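Local coordinates for protein iron transport multicopper oxidase FET3 (Saccharomyces cerevisiae, PDB 1ZPU) that oxidises Fe(2+) to Fe(3+) with oxygen as a copper-dependent ferroxidase, supplying ferric iron to the permease FTR1 for high-affinity uptake, and also oxidises Cu(+), at residues Q405-Y410 against P443-V448; V232-T237 against M434-L439. All blocks are in the same frame, centred on the assembly; numbering follows the deposited sequence.

Interaction 1: Q405-Y410 against P443-V448; sequences QRDRTY and PQSNFV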
ATOM      1  N   GLN A 405      -1.857  19.629   0.263  1.00 68.92           N
ATOM      2  CA  GLN A 405      -0.527  20.096  -0.167  1.00 68.87           C
ATOM      3  C   GLN A 405       0.439  18.937  -0.348  1.00 68.98           C
ATOM      4  O   GLN A 405       0.463  18.005   0.455  1.00 69.19           O
ATOM      5  CB  GLN A 405       0.085  21.125   0.800  1.00 68.78           C
ATOM      6  CG  GLN A 405       1.551  21.459   0.466  1.00 68.53           C
ATOM      7  CD  GLN A 405       2.066  22.742   1.101  1.00 68.57           C
ATOM      8  OE1 GLN A 405       1.489  23.823   0.928  1.00 68.62           O
ATOM      9  NE2 GLN A 405       3.181  22.632   1.814  1.00 67.15           N
ATOM     10  N   ARG A 406       1.223  19.003  -1.419  1.00 68.92           N
ATOM     11  CA  ARG A 406       2.322  18.086  -1.638  1.00 68.62           C
ATOM     12  C   ARG A 406       3.446  18.832  -2.349  1.00 68.71           C
ATOM     13  O   ARG A 406       3.462  18.931  -3.580  1.00 68.78           O
ATOM     14  CB  ARG A 406       1.874  16.890  -2.467  1.00 68.35           C
ATOM     15  CG  ARG A 406       2.999  15.899  -2.677  1.00 68.60           C
ATOM     16  CD  ARG A 406       3.099  15.527  -4.120  1.00 68.46           C
ATOM     17  NE  ARG A 406       2.692  14.153  -4.276  1.00 69.32           N
ATOM     18  CZ  ARG A 406       2.012  13.673  -5.305  1.00 70.97           C
ATOM     19  NH1 ARG A 406       1.643  14.473  -6.299  1.00 69.00           N
ATOM     20  NH2 ARG A 406       1.698  12.369  -5.322  1.00 74.00           N
ATOM     21  N   ASP A 407       4.389  19.342  -1.566  1.00 68.79           N
ATOM     22  CA  ASP A 407       5.399  20.280  -2.061  1.00 68.96           C
ATOM     23  C   ASP A 407       6.350  19.643  -3.099  1.00 69.01           C
ATOM     24  O   ASP A 407       6.395  18.416  -3.241  1.00 69.09           O
ATOM     25  CB  ASP A 407       6.152  20.894  -0.867  1.00 68.71           C
ATOM     26  CG  ASP A 407       6.683  22.298  -1.147  1.00 68.92           C
ATOM     27  OD1 ASP A 407       6.572  22.798  -2.286  1.00 68.89           O
ATOM     28  OD2 ASP A 407       7.231  22.912  -0.205  1.00 69.22           O
ATOM     29  N   ARG A 408       7.086  20.494  -3.818  1.00 69.02           N
ATOM     30  CA  ARG A 408       8.019  20.098  -4.884  1.00 68.95           C
ATOM     31  C   ARG A 408       9.225  19.329  -4.353  1.00 69.24           C
ATOM     32  O   ARG A 408       9.453  19.283  -3.145  1.00 69.36           O
ATOM     33  CB  ARG A 408       8.527  21.340  -5.626  1.00 68.87           C
ATOM     34  CG  ARG A 408       9.504  22.210  -4.815  1.00 68.53           C
ATOM     35  CD  ARG A 408       9.951  23.426  -5.593  1.00 68.37           C
ATOM     36  NE  ARG A 408      10.852  24.300  -4.841  1.00 67.64           N
ATOM     37  CZ  ARG A 408      12.179  24.170  -4.780  1.00 67.21           C
ATOM     38  NH1 ARG A 408      12.797  23.178  -5.399  1.00 66.99           N
ATOM     39  NH2 ARG A 408      12.901  25.034  -4.078  1.00 66.55           N
ATOM     40  N   THR A 409      10.006  18.746  -5.260  1.00 69.23           N
ATOM     41  CA  THR A 409      11.253  18.099  -4.873  1.00 69.20           C
ATOM     42  C   THR A 409      12.280  19.130  -4.438  1.00 69.09           C
ATOM     43  O   THR A 409      12.442  20.164  -5.084  1.00 69.08           O
ATOM     44  CB  THR A 409      11.810  17.187  -5.994  1.00 69.32           C
ATOM     45  OG1 THR A 409      11.032  15.977  -6.043  1.00 70.67           O
ATOM     46  CG2 THR A 409      13.277  16.817  -5.747  1.00 68.45           C
ATOM     47  N   TYR A 410      12.933  18.847  -3.312  1.00 69.10           N
ATOM     48  CA  TYR A 410      14.088  19.617  -2.861  1.00 69.17           C
ATOM     49  C   TYR A 410      15.344  18.765  -3.031  1.00 69.38           C
ATOM     50  O   TYR A 410      15.672  17.933  -2.182  1.00 69.43           O
ATOM     51  CB  TYR A 410      13.911  20.117  -1.417  1.00 68.88           C
ATOM     52  CG  TYR A 410      12.780  21.119  -1.268  1.00 68.82           C
ATOM     53  CD1 TYR A 410      11.541  20.730  -0.748  1.00 68.34           C
ATOM     54  CD2 TYR A 410      12.933  22.450  -1.677  1.00 68.02           C
ATOM     55  CE1 TYR A 410      10.491  21.641  -0.627  1.00 68.07           C
ATOM     56  CE2 TYR A 410      11.884  23.365  -1.556  1.00 67.74           C
ATOM     57  CZ  TYR A 410      10.670  22.951  -1.033  1.00 67.91           C
ATOM     58  OH  TYR A 410       9.631  23.834  -0.923  1.00 67.39           O
ATOM     59  N   PRO A 443      11.429  13.908  -2.478  1.00 69.02           N
ATOM     60  CA  PRO A 443      12.669  14.037  -1.712  1.00 69.05           C
ATOM     61  C   PRO A 443      12.769  15.336  -0.913  1.00 69.04           C
ATOM     62  O   PRO A 443      12.613  16.434  -1.468  1.00 69.19           O
ATOM     63  CB  PRO A 443      13.743  13.998  -2.799  1.00 68.86           C
ATOM     64  CG  PRO A 443      13.158  13.095  -3.814  1.00 68.79           C
ATOM     65  CD  PRO A 443      11.700  13.445  -3.853  1.00 68.96           C
ATOM     66  N   GLN A 444      13.008  15.185   0.386  1.00 68.92           N
ATOM     67  CA  GLN A 444      13.238  16.298   1.303  1.00 68.62           C
ATOM     68  C   GLN A 444      12.079  17.300   1.342  1.00 68.80           C
ATOM     69  O   GLN A 444      12.259  18.455   1.717  1.00 68.96           O
ATOM     70  CB  GLN A 444      14.557  17.002   0.973  1.00 68.50           C
ATOM     71  CG  GLN A 444      15.781  16.089   0.913  1.00 68.03           C
ATOM     72  CD  GLN A 444      17.090  16.842   1.161  1.00 67.67           C
ATOM     73  OE1 GLN A 444      17.816  16.543   2.114  1.00 67.00           O
ATOM     74  NE2 GLN A 444      17.383  17.832   0.318  1.00 66.19           N
ATOM     75  N   SER A 445      10.884  16.848   0.979  1.00 68.93           N
ATOM     76  CA  SER A 445       9.736  17.740   0.881  1.00 68.95           C
ATOM     77  C   SER A 445       8.681  17.471   1.955  1.00 69.14           C
ATOM     78  O   SER A 445       8.994  16.962   3.025  1.00 69.42           O
ATOM     79  CB  SER A 445       9.135  17.681  -0.524  1.00 68.80           C
ATOM     80  OG  SER A 445       8.411  18.866  -0.792  1.00 68.03           O
ATOM     81  N   ASN A 446       7.437  17.839   1.673  1.00 69.15           N
ATOM     82  CA  ASN A 446       6.358  17.704   2.640  1.00 69.05           C
ATOM     83  C   ASN A 446       5.021  17.473   1.972  1.00 69.00           C
ATOM     84  O   ASN A 446       4.860  17.744   0.781  1.00 69.03           O
ATOM     85  CB  ASN A 446       6.285  18.940   3.557  1.00 69.08           C
ATOM     86  CG  ASN A 446       6.136  20.248   2.785  1.00 69.20           C
ATOM     87  OD1 ASN A 446       5.043  20.613   2.349  1.00 69.92           O
ATOM     88  ND2 ASN A 446       7.234  20.963   2.628  1.00 68.72           N
ATOM     89  N   PHE A 447       4.072  16.951   2.737  1.00 68.99           N
ATOM     90  CA  PHE A 447       2.687  16.945   2.306  1.00 68.97           C
ATOM     91  C   PHE A 447       1.729  17.118   3.469  1.00 69.02           C
ATOM     92  O   PHE A 447       2.115  16.968   4.634  1.00 69.02           O
ATOM     93  CB  PHE A 447       2.346  15.739   1.408  1.00 68.90           C
ATOM     94  CG  PHE A 447       2.246  14.400   2.115  1.00 69.29           C
ATOM     95  CD1 PHE A 447       2.864  13.280   1.565  1.00 69.97           C
ATOM     96  CD2 PHE A 447       1.488  14.230   3.268  1.00 69.60           C
ATOM     97  CE1 PHE A 447       2.758  12.019   2.166  1.00 69.98           C
ATOM     98  CE2 PHE A 447       1.387  12.981   3.879  1.00 69.90           C
ATOM     99  CZ  PHE A 447       2.018  11.874   3.321  1.00 69.79           C
ATOM    100  N   VAL A 448       0.491  17.481   3.145  1.00 68.99           N
ATOM    101  CA  VAL A 448      -0.560  17.643   4.137  1.00 68.73           C
ATOM    102  C   VAL A 448      -1.825  16.990   3.605  1.00 68.81           C
ATOM    103  O   VAL A 448      -2.281  17.288   2.495  1.00 68.91           O
ATOM    104  CB  VAL A 448      -0.832  19.126   4.484  1.00 68.62           C
ATOM    105  CG1 VAL A 448      -1.840  19.231   5.607  1.00 68.58           C
ATOM    106  CG2 VAL A 448       0.432  19.831   4.892  1.00 68.12           C
TER
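The hydroxyl of Ser-445 donates to the main-chain carbonyl of Arg-408, OG to O 2.6 Å, tying the loop after strand 401-406 to the residue just before strand 446-452 in the third plastocyanin-like (cupredoxin) domain. This domain is a Greek-key beta-sandwich, and here strand 401-406 runs antiparallel to strand 446-452. Gln-405 and Val-448 form a hydrogen-bonded pair, with Val-448 N 2.7 Å from Gln-405 O; Arg-406 and Phe-447 form the adjoining non-hydrogen-bonded pair. One more backbone bond, from Asp-407 N to Asn-446 O, carries the ladder past the end of the first strand.

Side chains reinforce the ladder. A chi1 of 56° sets Asn-446 CG between the backbone N and the carbonyl carbon; the end of the side chain comes toward segment 405-410, and its OD1 accepts from Gln-405 NE2 at 2.8 Å. The glutamine chain is extended, CG anti to the backbone N, and the two amide planes are twisted 44° apart. The other end of the asparagine, ND2, bonds to His-419 O and makes a weak bond to Asp-407 OD2 at 3.4 Å. An amide suits this place because it can accept on one side and donate on the other. Asp-407 in turn organises the loop: OD1 takes the Arg-408 N-H, while OD2 receives the Tyr-410 hydroxyl from above the carboxylate plane.

Tyr-410 CE2 lies over one face of the Arg-408 guanidinium, offset toward its rim; Arg-408 NH2 pairs with Glu-416. At the far end of the loop comes another backbone link, Tyr-410 N to Pro-443 O at 3.1 Å. Gln-444 NE2, which also bonds to Glu-416 O, donates to Tyr-410 O, NE2 to O 3.0 Å, from above the carbonyl plane.

Interaction 2: V232-T237 against M434-L439; sequences VAQRYT and MRRDTL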
ATOM      1  N   VAL A 232       4.292   2.235  -5.488  1.00 69.19           N
ATOM      2  CA  VAL A 232       3.744   0.936  -5.091  1.00 68.71           C
ATOM      3  C   VAL A 232       2.435   1.181  -4.373  1.00 68.80           C
ATOM      4  O   VAL A 232       2.283   2.205  -3.712  1.00 68.78           O
ATOM      5  CB  VAL A 232       4.691   0.118  -4.230  1.00 68.16           C
ATOM      6  CG1 VAL A 232       5.948  -0.162  -4.993  1.00 68.11           C
ATOM      7  CG2 VAL A 232       4.998   0.819  -2.940  1.00 67.99           C
ATOM      8  N   ALA A 233       1.486   0.268  -4.558  1.00 68.77           N
ATOM      9  CA  ALA A 233       0.210   0.290  -3.855  1.00 68.72           C
ATOM     10  C   ALA A 233      -0.838   1.183  -4.497  1.00 68.78           C
ATOM     11  O   ALA A 233      -2.012   1.053  -4.205  1.00 68.58           O
ATOM     12  CB  ALA A 233       0.401   0.667  -2.382  1.00 68.53           C
ATOM     13  N   GLN A 234      -0.433   2.106  -5.360  1.00 69.19           N
ATOM     14  CA  GLN A 234      -1.456   2.927  -6.001  1.00 69.49           C
ATOM     15  C   GLN A 234      -2.017   2.345  -7.289  1.00 69.42           C
ATOM     16  O   GLN A 234      -1.386   1.494  -7.913  1.00 69.73           O
ATOM     17  CB  GLN A 234      -1.108   4.426  -6.099  1.00 69.74           C
ATOM     18  CG  GLN A 234       0.221   4.864  -6.666  1.00 69.86           C
ATOM     19  CD  GLN A 234       0.518   6.359  -6.351  1.00 70.21           C
ATOM     20  OE1 GLN A 234       0.110   6.893  -5.300  1.00 69.13           O
ATOM     21  NE2 GLN A 234       1.224   7.035  -7.275  1.00 71.52           N
ATOM     22  N   ARG A 235      -3.229   2.768  -7.641  1.00 69.30           N
ATOM     23  CA  ARG A 235      -3.923   2.284  -8.819  1.00 69.05           C
ATOM     24  C   ARG A 235      -4.315   3.472  -9.671  1.00 69.03           C
ATOM     25  O   ARG A 235      -4.910   4.423  -9.166  1.00 69.40           O
ATOM     26  CB  ARG A 235      -5.187   1.527  -8.409  1.00 68.93           C
ATOM     27  CG  ARG A 235      -4.938   0.232  -7.691  1.00 69.32           C
ATOM     28  CD  ARG A 235      -4.663   0.427  -6.201  1.00 70.02           C
ATOM     29  NE  ARG A 235      -5.890   0.675  -5.453  1.00 69.80           N
ATOM     30  CZ  ARG A 235      -5.978   1.401  -4.343  1.00 69.65           C
ATOM     31  NH1 ARG A 235      -4.905   1.979  -3.828  1.00 69.86           N
ATOM     32  NH2 ARG A 235      -7.156   1.570  -3.755  1.00 69.63           N
ATOM     33  N   TYR A 236      -3.964   3.441 -10.952  1.00 68.91           N
ATOM     34  CA  TYR A 236      -4.564   4.356 -11.917  1.00 68.72           C
ATOM     35  C   TYR A 236      -5.377   3.503 -12.845  1.00 68.86           C
ATOM     36  O   TYR A 236      -4.864   2.552 -13.412  1.00 69.28           O
ATOM     37  CB  TYR A 236      -3.527   5.161 -12.722  1.00 68.42           C
ATOM     38  CG  TYR A 236      -2.791   6.237 -11.956  1.00 68.15           C
ATOM     39  CD1 TYR A 236      -2.979   7.593 -12.232  1.00 67.49           C
ATOM     40  CD2 TYR A 236      -1.889   5.891 -10.949  1.00 68.53           C
ATOM     41  CE1 TYR A 236      -2.282   8.578 -11.494  1.00 67.85           C
ATOM     42  CE2 TYR A 236      -1.196   6.844 -10.222  1.00 67.86           C
ATOM     43  CZ  TYR A 236      -1.390   8.176 -10.488  1.00 68.67           C
ATOM     44  OH  TYR A 236      -0.668   9.057  -9.724  1.00 68.56           O
ATOM     45  N   THR A 237      -6.657   3.822 -12.970  1.00 69.11           N
ATOM     46  CA  THR A 237      -7.505   3.229 -13.998  1.00 69.16           C
ATOM     47  C   THR A 237      -7.648   4.224 -15.151  1.00 69.25           C
ATOM     48  O   THR A 237      -7.903   5.416 -14.951  1.00 69.11           O
ATOM     49  CB  THR A 237      -8.888   2.838 -13.462  1.00 69.29           C
ATOM     50  OG1 THR A 237      -8.738   1.972 -12.330  1.00 69.82           O
ATOM     51  CG2 THR A 237      -9.689   2.127 -14.539  1.00 69.18           C
ATOM     52  N   MET A 434      -7.964  16.551  -4.373  1.00 69.32           N
ATOM     53  CA  MET A 434      -7.894  15.182  -4.838  1.00 69.20           C
ATOM     54  C   MET A 434      -8.028  14.255  -3.630  1.00 69.21           C
ATOM     55  O   MET A 434      -7.734  14.657  -2.504  1.00 69.30           O
ATOM     56  CB  MET A 434      -6.566  14.977  -5.569  1.00 69.05           C
ATOM     57  CG  MET A 434      -6.228  13.554  -5.915  1.00 69.39           C
ATOM     58  SD  MET A 434      -5.277  12.753  -4.606  1.00 70.06           S
ATOM     59  CE  MET A 434      -3.591  13.191  -5.008  1.00 68.39           C
ATOM     60  N   ARG A 435      -8.485  13.028  -3.868  1.00 69.17           N
ATOM     61  CA  ARG A 435      -8.613  12.019  -2.826  1.00 68.98           C
ATOM     62  C   ARG A 435      -8.023  10.683  -3.281  1.00 69.32           C
ATOM     63  O   ARG A 435      -8.244  10.257  -4.427  1.00 69.62           O
ATOM     64  CB  ARG A 435     -10.080  11.834  -2.456  1.00 68.65           C
ATOM     65  CG  ARG A 435     -10.517  12.588  -1.230  1.00 68.30           C
ATOM     66  CD  ARG A 435     -11.854  13.273  -1.450  1.00 67.50           C
ATOM     67  NE  ARG A 435     -12.879  12.382  -1.989  1.00 66.34           N
ATOM     68  CZ  ARG A 435     -13.791  12.765  -2.874  1.00 66.06           C
ATOM     69  NH1 ARG A 435     -13.793  14.016  -3.319  1.00 66.26           N
ATOM     70  NH2 ARG A 435     -14.694  11.906  -3.319  1.00 65.58           N
ATOM     71  N   ARG A 436      -7.279  10.030  -2.383  1.00 69.16           N
ATOM     72  CA  ARG A 436      -6.760   8.692  -2.618  1.00 68.95           C
ATOM     73  C   ARG A 436      -6.291   8.061  -1.310  1.00 69.36           C
ATOM     74  O   ARG A 436      -6.437   8.675  -0.247  1.00 69.34           O
ATOM     75  CB  ARG A 436      -5.643   8.712  -3.661  1.00 68.84           C
ATOM     76  CG  ARG A 436      -4.360   9.492  -3.310  1.00 69.25           C
ATOM     77  CD  ARG A 436      -3.400   9.523  -4.510  1.00 68.16           C
ATOM     78  NE  ARG A 436      -3.444   8.248  -5.218  1.00 67.56           N
ATOM     79  CZ  ARG A 436      -2.973   8.027  -6.436  1.00 67.84           C
ATOM     80  NH1 ARG A 436      -2.401   8.998  -7.126  1.00 68.38           N
ATOM     81  NH2 ARG A 436      -3.072   6.819  -6.964  1.00 67.77           N
ATOM     82  N   ASP A 437      -5.739   6.845  -1.379  1.00 69.49           N
ATOM     83  CA  ASP A 437      -5.293   6.159  -0.170  1.00 69.69           C
ATOM     84  C   ASP A 437      -3.777   6.046  -0.066  1.00 69.67           C
ATOM     85  O   ASP A 437      -3.244   5.652   0.966  1.00 69.84           O
ATOM     86  CB  ASP A 437      -5.989   4.800   0.007  1.00 69.97           C
ATOM     87  CG  ASP A 437      -5.662   3.816  -1.101  1.00 71.09           C
ATOM     88  OD1 ASP A 437      -6.631   3.246  -1.652  1.00 72.34           O
ATOM     89  OD2 ASP A 437      -4.455   3.602  -1.409  1.00 70.33           O
ATOM     90  N   THR A 438      -3.079   6.410  -1.132  1.00 69.57           N
ATOM     91  CA  THR A 438      -1.636   6.268  -1.151  1.00 69.28           C
ATOM     92  C   THR A 438      -1.056   7.445  -1.920  1.00 69.03           C
ATOM     93  O   THR A 438      -1.480   7.735  -3.030  1.00 68.72           O
ATOM     94  CB  THR A 438      -1.232   4.902  -1.765  1.00 69.60           C
ATOM     95  OG1 THR A 438      -1.974   3.852  -1.114  1.00 70.06           O
ATOM     96  CG2 THR A 438       0.264   4.640  -1.630  1.00 69.02           C
ATOM     97  N   LEU A 439      -0.085   8.109  -1.299  1.00 68.97           N
ATOM     98  CA  LEU A 439       0.445   9.381  -1.762  1.00 68.79           C
ATOM     99  C   LEU A 439       1.928   9.450  -1.448  1.00 68.89           C
ATOM    100  O   LEU A 439       2.330   9.086  -0.364  1.00 69.23           O
ATOM    101  CB  LEU A 439      -0.276  10.526  -1.043  1.00 68.40           C
ATOM    102  CG  LEU A 439       0.124  11.968  -1.358  1.00 68.13           C
ATOM    103  CD1 LEU A 439      -0.592  12.489  -2.613  1.00 67.72           C
ATOM    104  CD2 LEU A 439      -0.131  12.876  -0.157  1.00 66.50           C
TER
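This is a charged, buried contact between domains: the start of strand 235-241 in the second plastocyanin-like domain meets the step between strands 434-436 and 438-441 of the third. Its centrepiece is the salt bridge of Arg-235 with Asp-437. The guanidinium and carboxylate are nearly coplanar, 11° apart, and join end-on, NH2 to OD1 at 2.7 Å and NH1 to OD2 at 2.9 Å, each oxygen using its syn lone pair. The arginine chain is bent at chi2 and chi3. NH1 also donates to Ala-233 O of its own domain at 3.1 Å; with NE held by Thr-101 O, the planar head has little freedom to rotate. Arginine suits this place because its flat, multi-donor head can serve several acceptors at once.

Arg-436 makes the second link. Its NH1 donates to Tyr-236 OH at 3.1 Å, the hydroxyl lying near the guanidinium plane, and also pairs with Asp-299, while NH2 pairs with Asp-216. The Gln-234 amide lies flat over one face of that guanidinium, the two planes only 5° apart, in a stack of like-shaped groups. Asp-216 also accepts from the backbone N-H groups of Arg-235 and Asp-437, tying both segments to one carboxylate. Between these polar links, Ala-233 CB touches Thr-438 CG2 at 4.0 Å.

The contact borders the copper centre. Asp-437 OD2 and Thr-438 OG1 are both hydrogen-bonded to NE2 of His-62, a type 3 ligand, and Thr-438 OG1 donates to Asp-437 OD2. Arg-235 is thus well placed to orient a carboxylate that bonds this ligand, while Asp-437 O holds ND1 of His-395, a type 2 ligand, consistent with a second shell round the trinuclear cluster of a multicopper oxidase.

Overall arrangement
Both contacts involve the same sandwich of the third domain: strand 401-406 of interaction 1 lies beside strand 434-436 of interaction 2 in one sheet. Their centres are about 17 Å apart, yet they touch, Phe-447 and Arg-406 packing on Leu-439. Interaction 1 stays within the domain and lies farther from the chain centre; backbone ladder bonds and neutral amides and hydroxyls dominate it, and its loop reaches the surface at Arg-408. Interaction 2 lies deeper, joins two domains and relies on arginine-carboxylate pairing beside the coppers. Asp-299 connects them, since one carboxylate oxygen pairs with Arg-406 and the other with Arg-436.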